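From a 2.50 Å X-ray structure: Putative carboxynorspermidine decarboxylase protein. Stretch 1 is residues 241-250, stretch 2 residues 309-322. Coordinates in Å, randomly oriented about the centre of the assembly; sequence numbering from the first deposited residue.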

ATOM      1  N   THR B 241     -16.524   9.649   0.589  1.00 35.49           N
ATOM      2  CA  THR B 241     -15.485  10.676   0.476  1.00 35.67           C
ATOM      3  C   THR B 241     -14.336  10.420   1.458  1.00 35.14           C
ATOM      4  O   THR B 241     -14.523   9.730   2.473  1.00 36.02           O
ATOM      5  CB  THR B 241     -16.056  12.068   0.753  1.00 37.17           C
ATOM      6  OG1 THR B 241     -16.754  12.038   2.014  1.00 40.00           O
ATOM      7  CG2 THR B 241     -17.042  12.510  -0.381  1.00 37.41           C
ATOM      8  N   LEU B 242     -13.151  10.960   1.149  1.00 33.72           N
ATOM      9  CA  LEU B 242     -12.071  11.034   2.128  1.00 32.82           C
ATOM     10  C   LEU B 242     -11.963  12.487   2.641  1.00 33.63           C
ATOM     11  O   LEU B 242     -11.548  13.369   1.895  1.00 34.35           O
ATOM     12  CB  LEU B 242     -10.718  10.536   1.541  1.00 30.95           C
ATOM     13  CG  LEU B 242      -9.436  10.689   2.392  1.00 30.67           C
ATOM     14  CD1 LEU B 242      -9.553  10.049   3.794  1.00 27.72           C
ATOM     15  CD2 LEU B 242      -8.109  10.249   1.664  1.00 27.80           C
ATOM     16  N   GLU B 243     -12.324  12.718   3.904  1.00 34.02           N
ATOM     17  CA  GLU B 243     -12.284  14.042   4.507  1.00 35.18           C
ATOM     18  C   GLU B 243     -10.908  14.447   5.059  1.00 34.33           C
ATOM     19  O   GLU B 243     -10.354  13.735   5.902  1.00 34.42           O
ATOM     20  CB  GLU B 243     -13.334  14.104   5.612  1.00 36.60           C
ATOM     21  CG  GLU B 243     -14.747  13.744   5.125  1.00 40.51           C
ATOM     22  CD  GLU B 243     -15.270  14.669   4.018  1.00 45.21           C
ATOM     23  OE1 GLU B 243     -15.079  15.922   4.084  1.00 48.19           O
ATOM     24  OE2 GLU B 243     -15.888  14.137   3.073  1.00 46.17           O
ATOM     25  N   VAL B 244     -10.359  15.576   4.608  1.00 33.95           N
ATOM     26  CA  VAL B 244      -9.039  16.030   5.102  1.00 34.18           C
ATOM     27  C   VAL B 244      -8.987  17.541   5.470  1.00 36.58           C
ATOM     28  O   VAL B 244      -9.872  18.315   5.095  1.00 38.58           O
ATOM     29  CB  VAL B 244      -7.865  15.729   4.113  1.00 32.46           C
ATOM     30  CG1 VAL B 244      -7.816  14.255   3.723  1.00 29.83           C
ATOM     31  CG2 VAL B 244      -7.959  16.616   2.866  1.00 33.12           C
ATOM     32  N   THR B 245      -7.932  17.933   6.187  1.00 36.39           N
ATOM     33  CA  THR B 245      -7.735  19.281   6.627  1.00 38.09           C
ATOM     34  C   THR B 245      -6.446  19.767   6.008  1.00 38.16           C
ATOM     35  O   THR B 245      -5.532  18.983   5.804  1.00 36.61           O
ATOM     36  CB  THR B 245      -7.650  19.354   8.180  1.00 39.28           C
ATOM     37  OG1 THR B 245      -8.879  18.888   8.740  1.00 41.51           O
ATOM     38  CG2 THR B 245      -7.490  20.760   8.648  1.00 40.21           C
ATOM     39  N   VAL B 246      -6.372  21.068   5.713  1.00 40.21           N
ATOM     40  CA  VAL B 246      -5.110  21.685   5.293  1.00 41.14           C
ATOM     41  C   VAL B 246      -4.310  21.985   6.538  1.00 42.84           C
ATOM     42  O   VAL B 246      -4.858  22.466   7.526  1.00 44.38           O
ATOM     43  CB  VAL B 246      -5.348  22.957   4.499  1.00 42.83           C
ATOM     44  CG1 VAL B 246      -4.051  23.741   4.282  1.00 42.63           C
ATOM     45  CG2 VAL B 246      -6.017  22.602   3.171  1.00 42.37           C
ATOM     46  N   LEU B 247      -3.024  21.666   6.493  1.00 42.81           N
ATOM     47  CA  LEU B 247      -2.132  21.826   7.633  1.00 44.36           C
ATOM     48  C   LEU B 247      -1.078  22.922   7.408  1.00 46.07           C
ATOM     49  O   LEU B 247      -0.601  23.532   8.353  1.00 47.54           O
ATOM     50  CB  LEU B 247      -1.430  20.498   7.936  1.00 43.38           C
ATOM     51  CG  LEU B 247      -2.232  19.260   8.292  1.00 41.84           C
ATOM     52  CD1 LEU B 247      -1.256  18.178   8.426  1.00 42.15           C
ATOM     53  CD2 LEU B 247      -3.005  19.417   9.591  1.00 45.03           C
ATOM     54  N   ASP B 248      -0.703  23.148   6.157  1.00 46.43           N
ATOM     55  CA  ASP B 248       0.249  24.190   5.822  1.00 49.42           C
ATOM     56  C   ASP B 248       0.040  24.676   4.410  1.00 50.03           C
ATOM     57  O   ASP B 248      -0.484  23.972   3.552  1.00 48.08           O
ATOM     58  CB  ASP B 248       1.694  23.730   6.005  1.00 49.66           C
ATOM     59  CG  ASP B 248       2.638  24.886   6.342  1.00 54.84           C
ATOM     60  OD1 ASP B 248       2.183  25.926   6.910  1.00 56.84           O
ATOM     61  OD2 ASP B 248       3.848  24.743   6.044  1.00 57.92           O
ATOM     62  N   THR B 249       0.468  25.905   4.182  1.00 53.53           N
ATOM     63  CA  THR B 249       0.294  26.556   2.908  1.00 55.59           C
ATOM     64  C   THR B 249       1.656  27.047   2.467  1.00 58.20           C
ATOM     65  O   THR B 249       2.472  27.401   3.300  1.00 59.81           O
ATOM     66  CB  THR B 249      -0.758  27.645   3.073  1.00 56.96           C
ATOM     67  OG1 THR B 249      -2.030  27.059   2.741  1.00 56.58           O
ATOM     68  CG2 THR B 249      -0.481  28.853   2.216  1.00 58.83           C
ATOM     69  N   LEU B 250       1.922  27.015   1.172  1.00 59.91           N
ATOM     70  CA  LEU B 250       3.262  27.305   0.673  1.00 63.09           C
ATOM     71  C   LEU B 250       3.245  27.875  -0.724  1.00 65.65           C
ATOM     72  O   LEU B 250       2.411  27.509  -1.545  1.00 64.60           O
ATOM     73  CB  LEU B 250       4.130  26.032   0.666  1.00 61.33           C
ATOM     74  CG  LEU B 250       4.617  25.433   1.990  1.00 60.74           C
ATOM     75  CD1 LEU B 250       5.277  24.087   1.750  1.00 58.07           C
ATOM     76  CD2 LEU B 250       5.567  26.398   2.726  1.00 63.39           C
ATOM     77  N   GLU B 309      -8.756  31.403  -1.541  1.00 70.22           N
ATOM     78  CA  GLU B 309      -7.486  31.086  -0.912  1.00 68.30           C
ATOM     79  C   GLU B 309      -7.649  30.092   0.249  1.00 65.23           C
ATOM     80  O   GLU B 309      -8.474  30.306   1.153  1.00 66.42           O
ATOM     81  CB  GLU B 309      -6.861  32.377  -0.403  1.00 70.94           C
ATOM     82  CG  GLU B 309      -5.361  32.344  -0.312  1.00 72.27           C
ATOM     83  CD  GLU B 309      -4.821  33.297   0.726  1.00 77.25           C
ATOM     84  OE1 GLU B 309      -5.597  34.111   1.289  1.00 80.65           O
ATOM     85  OE2 GLU B 309      -3.603  33.235   0.976  1.00 78.25           O
ATOM     86  N   LEU B 310      -6.875  29.009   0.207  1.00 61.22           N
ATOM     87  CA  LEU B 310      -6.915  27.988   1.246  1.00 58.06           C
ATOM     88  C   LEU B 310      -6.104  28.378   2.475  1.00 57.80           C
ATOM     89  O   LEU B 310      -4.981  28.892   2.364  1.00 58.48           O
ATOM     90  CB  LEU B 310      -6.385  26.652   0.718  1.00 55.44           C
ATOM     91  CG  LEU B 310      -7.205  25.861  -0.284  1.00 54.03           C
ATOM     92  CD1 LEU B 310      -6.445  24.581  -0.588  1.00 50.06           C
ATOM     93  CD2 LEU B 310      -8.621  25.566   0.239  1.00 50.90           C
ATOM     94  N   LYS B 311      -6.668  28.104   3.643  1.00 56.64           N
ATOM     95  CA  LYS B 311      -6.033  28.464   4.897  1.00 57.20           C
ATOM     96  C   LYS B 311      -5.831  27.210   5.712  1.00 54.50           C
ATOM     97  O   LYS B 311      -6.622  26.269   5.615  1.00 53.00           O
ATOM     98  CB  LYS B 311      -6.905  29.444   5.705  1.00 59.87           C
ATOM     99  CG  LYS B 311      -7.595  30.563   4.908  1.00 63.56           C
ATOM    100  CD  LYS B 311      -9.003  30.833   5.504  1.00 68.04           C
ATOM    101  CE  LYS B 311      -9.821  31.847   4.683  1.00 72.33           C
ATOM    102  NZ  LYS B 311      -9.173  33.191   4.678  1.00 75.50           N
ATOM    103  N   VAL B 312      -4.784  27.200   6.528  1.00 53.87           N
ATOM    104  CA  VAL B 312      -4.604  26.156   7.527  1.00 52.24           C
ATOM    105  C   VAL B 312      -5.925  25.967   8.312  1.00 52.45           C
ATOM    106  O   VAL B 312      -6.468  26.922   8.843  1.00 54.83           O
ATOM    107  CB  VAL B 312      -3.419  26.503   8.484  1.00 53.68           C
ATOM    108  CG1 VAL B 312      -3.311  25.489   9.660  1.00 53.35           C
ATOM    109  CG2 VAL B 312      -2.100  26.611   7.717  1.00 52.69           C
ATOM    110  N   GLY B 313      -6.444  24.741   8.356  1.00 50.44           N
ATOM    111  CA  GLY B 313      -7.685  24.438   9.068  1.00 50.73           C
ATOM    112  C   GLY B 313      -8.839  24.114   8.131  1.00 50.39           C
ATOM    113  O   GLY B 313      -9.850  23.574   8.547  1.00 49.95           O
ATOM    114  N   ASP B 314      -8.682  24.446   6.853  1.00 50.78           N
ATOM    115  CA  ASP B 314      -9.757  24.279   5.876  1.00 51.25           C
ATOM    116  C   ASP B 314      -9.908  22.830   5.511  1.00 49.16           C
ATOM    117  O   ASP B 314      -8.924  22.085   5.446  1.00 47.81           O
ATOM    118  CB  ASP B 314      -9.508  25.118   4.616  1.00 52.23           C
ATOM    119  CG  ASP B 314      -9.702  26.627   4.861  1.00 56.77           C
ATOM    120  OD1 ASP B 314     -10.228  27.006   5.941  1.00 58.71           O
ATOM    121  OD2 ASP B 314      -9.337  27.433   3.965  1.00 60.79           O
ATOM    122  N   ARG B 315     -11.152  22.453   5.264  1.00 49.07           N
ATOM    123  CA  ARG B 315     -11.537  21.090   5.100  1.00 46.88           C
ATOM    124  C   ARG B 315     -11.693  20.840   3.618  1.00 45.63           C
ATOM    125  O   ARG B 315     -12.315  21.638   2.929  1.00 46.62           O
ATOM    126  CB  ARG B 315     -12.864  20.865   5.815  1.00 48.30           C
ATOM    127  CG  ARG B 315     -13.597  19.655   5.302  1.00 51.59           C
ATOM    128  CD  ARG B 315     -12.874  18.347   5.755  1.00 52.41           C
ATOM    129  NE  ARG B 315     -13.057  18.206   7.191  1.00 53.64           N
ATOM    130  CZ  ARG B 315     -14.168  17.713   7.713  1.00 55.50           C
ATOM    131  NH1 ARG B 315     -15.122  17.303   6.892  1.00 56.19           N
ATOM    132  NH2 ARG B 315     -14.321  17.610   9.028  1.00 56.77           N
ATOM    133  N   ILE B 316     -11.118  19.733   3.142  1.00 42.99           N
ATOM    134  CA  ILE B 316     -11.212  19.285   1.748  1.00 41.27           C
ATOM    135  C   ILE B 316     -11.743  17.838   1.678  1.00 39.22           C
ATOM    136  O   ILE B 316     -11.287  16.989   2.437  1.00 38.13           O
ATOM    137  CB  ILE B 316      -9.813  19.389   1.068  1.00 41.12           C
ATOM    138  CG1 ILE B 316      -9.460  20.859   0.770  1.00 43.47           C
ATOM    139  CG2 ILE B 316      -9.716  18.519  -0.221  1.00 39.91           C
ATOM    140  CD1 ILE B 316      -7.986  21.093   0.492  1.00 42.57           C
ATOM    141  N   SER B 317     -12.691  17.573   0.783  1.00 38.64           N
ATOM    142  CA  SER B 317     -13.290  16.240   0.614  1.00 38.37           C
ATOM    143  C   SER B 317     -12.889  15.567  -0.714  1.00 37.54           C
ATOM    144  O   SER B 317     -13.361  15.955  -1.773  1.00 38.66           O
ATOM    145  CB  SER B 317     -14.834  16.314   0.658  1.00 39.72           C
ATOM    146  OG  SER B 317     -15.299  17.235   1.623  1.00 41.07           O
ATOM    147  N   PHE B 318     -12.055  14.538  -0.683  1.00 35.77           N
ATOM    148  CA  PHE B 318     -11.813  13.821  -1.934  1.00 35.27           C
ATOM    149  C   PHE B 318     -12.990  12.948  -2.259  1.00 35.64           C
ATOM    150  O   PHE B 318     -13.470  12.196  -1.435  1.00 35.42           O
ATOM    151  CB  PHE B 318     -10.465  13.098  -1.938  1.00 32.94           C
ATOM    152  CG  PHE B 318      -9.321  14.051  -1.821  1.00 33.91           C
ATOM    153  CD1 PHE B 318      -9.075  14.969  -2.826  1.00 34.36           C
ATOM    154  CD2 PHE B 318      -8.540  14.100  -0.665  1.00 36.56           C
ATOM    155  CE1 PHE B 318      -8.038  15.899  -2.717  1.00 34.92           C
ATOM    156  CE2 PHE B 318      -7.492  15.015  -0.534  1.00 34.80           C
ATOM    157  CZ  PHE B 318      -7.247  15.928  -1.569  1.00 36.80           C
ATOM    158  N   GLN B 319     -13.459  13.079  -3.473  1.00 38.05           N
ATOM    159  CA  GLN B 319     -14.691  12.428  -3.888  1.00 40.63           C
ATOM    160  C   GLN B 319     -14.426  11.001  -4.342  1.00 40.27           C
ATOM    161  O   GLN B 319     -13.286  10.647  -4.691  1.00 38.98           O
ATOM    162  CB  GLN B 319     -15.362  13.234  -5.016  1.00 42.71           C
ATOM    163  CG  GLN B 319     -15.684  14.673  -4.642  1.00 44.51           C
ATOM    164  CD  GLN B 319     -16.670  14.791  -3.477  1.00 48.69           C
ATOM    165  OE1 GLN B 319     -17.738  14.152  -3.447  1.00 49.61           O
ATOM    166  NE2 GLN B 319     -16.307  15.614  -2.505  1.00 49.82           N
ATOM    167  N   ASP B 320     -15.489  10.201  -4.352  1.00 41.54           N
ATOM    168  CA  ASP B 320     -15.450   8.827  -4.824  1.00 42.26           C
ATOM    169  C   ASP B 320     -14.270   8.035  -4.289  1.00 40.04           C
ATOM    170  O   ASP B 320     -13.487   7.491  -5.058  1.00 40.55           O
ATOM    171  CB  ASP B 320     -15.422   8.777  -6.347  1.00 44.04           C
ATOM    172  CG  ASP B 320     -15.964   7.470  -6.874  1.00 48.54           C
ATOM    173  OD1 ASP B 320     -16.590   6.745  -6.061  1.00 51.61           O
ATOM    174  OD2 ASP B 320     -15.800   7.175  -8.081  1.00 51.86           O
ATOM    175  N   ALA B 321     -14.154   7.953  -2.976  1.00 38.41           N
ATOM    176  CA  ALA B 321     -13.015   7.317  -2.386  1.00 36.72           C
ATOM    177  C   ALA B 321     -13.253   5.920  -1.802  1.00 36.92           C
ATOM    178  O   ALA B 321     -12.426   5.448  -1.042  1.00 35.82           O
ATOM    179  CB  ALA B 321     -12.433   8.236  -1.331  1.00 36.06           C
ATOM    180  N   ALA B 322     -14.338   5.229  -2.153  1.00 38.46           N
ATOM    181  CA  ALA B 322     -14.617   3.920  -1.513  1.00 38.31           C
ATOM    182  C   ALA B 322     -13.893   2.704  -2.112  1.00 38.23           C
ATOM    183  O   ALA B 322     -13.528   1.771  -1.378  1.00 39.63           O
ATOM    184  CB  ALA B 322     -16.119   3.650  -1.431  1.00 39.28           C
TER

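The two stretches pair as antiparallel strands, their N-to-C directions 159° apart, and bury 884 Å² between them. The backbone supplies the framework. Leu242 N donates to Phe318 O (2.9 Å) and Phe318 N to Leu242 O (2.9 Å); Val244 N reaches Ile316 O at 2.8 Å and Ile316 N reaches Val244 O at 2.7 Å, with N-H...O angles of 153° to 169° across the four. The ladder runs on past the second strand: Val246 N donates to Asp314 O (2.8 Å) and Gly313 N to Val246 O (2.9 Å). That last donor lies in a type II turn from Lys311 to Asp314, closed by Asp314 N to Lys311 O at 3.0 Å and braced by Lys311 N to Asp314 OD2 at 2.8 Å. Gly313 adopts phi/psi of 110/-15, where a CB would be jammed against the preceding carbonyl oxygen, so glycine suits this corner.

Pairing alternates the side chains between two faces. Glu243, Thr245, Arg315 and Ser317 share the polar one. Glu243 folds back with chi1 and chi2 both m (-55° and -60°), a bent conformation that brings its carboxylate nearer the partner strand than its CA-to-CB direction alone would suggest. OE1 of Glu243 accepts from Ser317 OG at 2.8 Å and forms a salt bridge with Arg315 NH1 at 3.1 Å, while Glu243 OE2 accepts from Thr241 OG1 at 2.5 Å; both carboxylate oxygens of this buried residue are thus engaged. Arg315 meets it by curling: chi1 is t, but chi2 and chi3 are p (71° and 70°), so the end of the side chain comes nearer stretch 1 than its CA-to-CB direction alone would bring it, with Glu243 CB over one face of the guanidinium and Val244 O near its plane at the edge. Ser317, with chi1 at -39° (m), sets OG 2.8 Å from Glu243 OE1, so a short hydroxyl side chain suffices as donor here.

The other face is apolar and buried, carrying Leu242, Val244, Ile316 and Phe318. Val244, chi1 m, directs CG2 to within 3.8 Å of both Ile316 CB and Phe318 CE2, so one methyl touches two partners. The Phe318 ring, chi1 -63° and chi2 -65°, lies oblique to that methyl. Leu242 CB lies 4.3 Å from Phe318 CB and 4.1 Å from Ala321 CB, where the small alanine side chain points toward stretch 1.

Val246 loses the most area to the other stretch, 99 Å². Its chi1 is t; the m,t rotamer of Ile316 (-74°, 163°) places CD1 within 3.7 Å of Val246 CG2, which also lies 4.3 Å from Leu310 CD1.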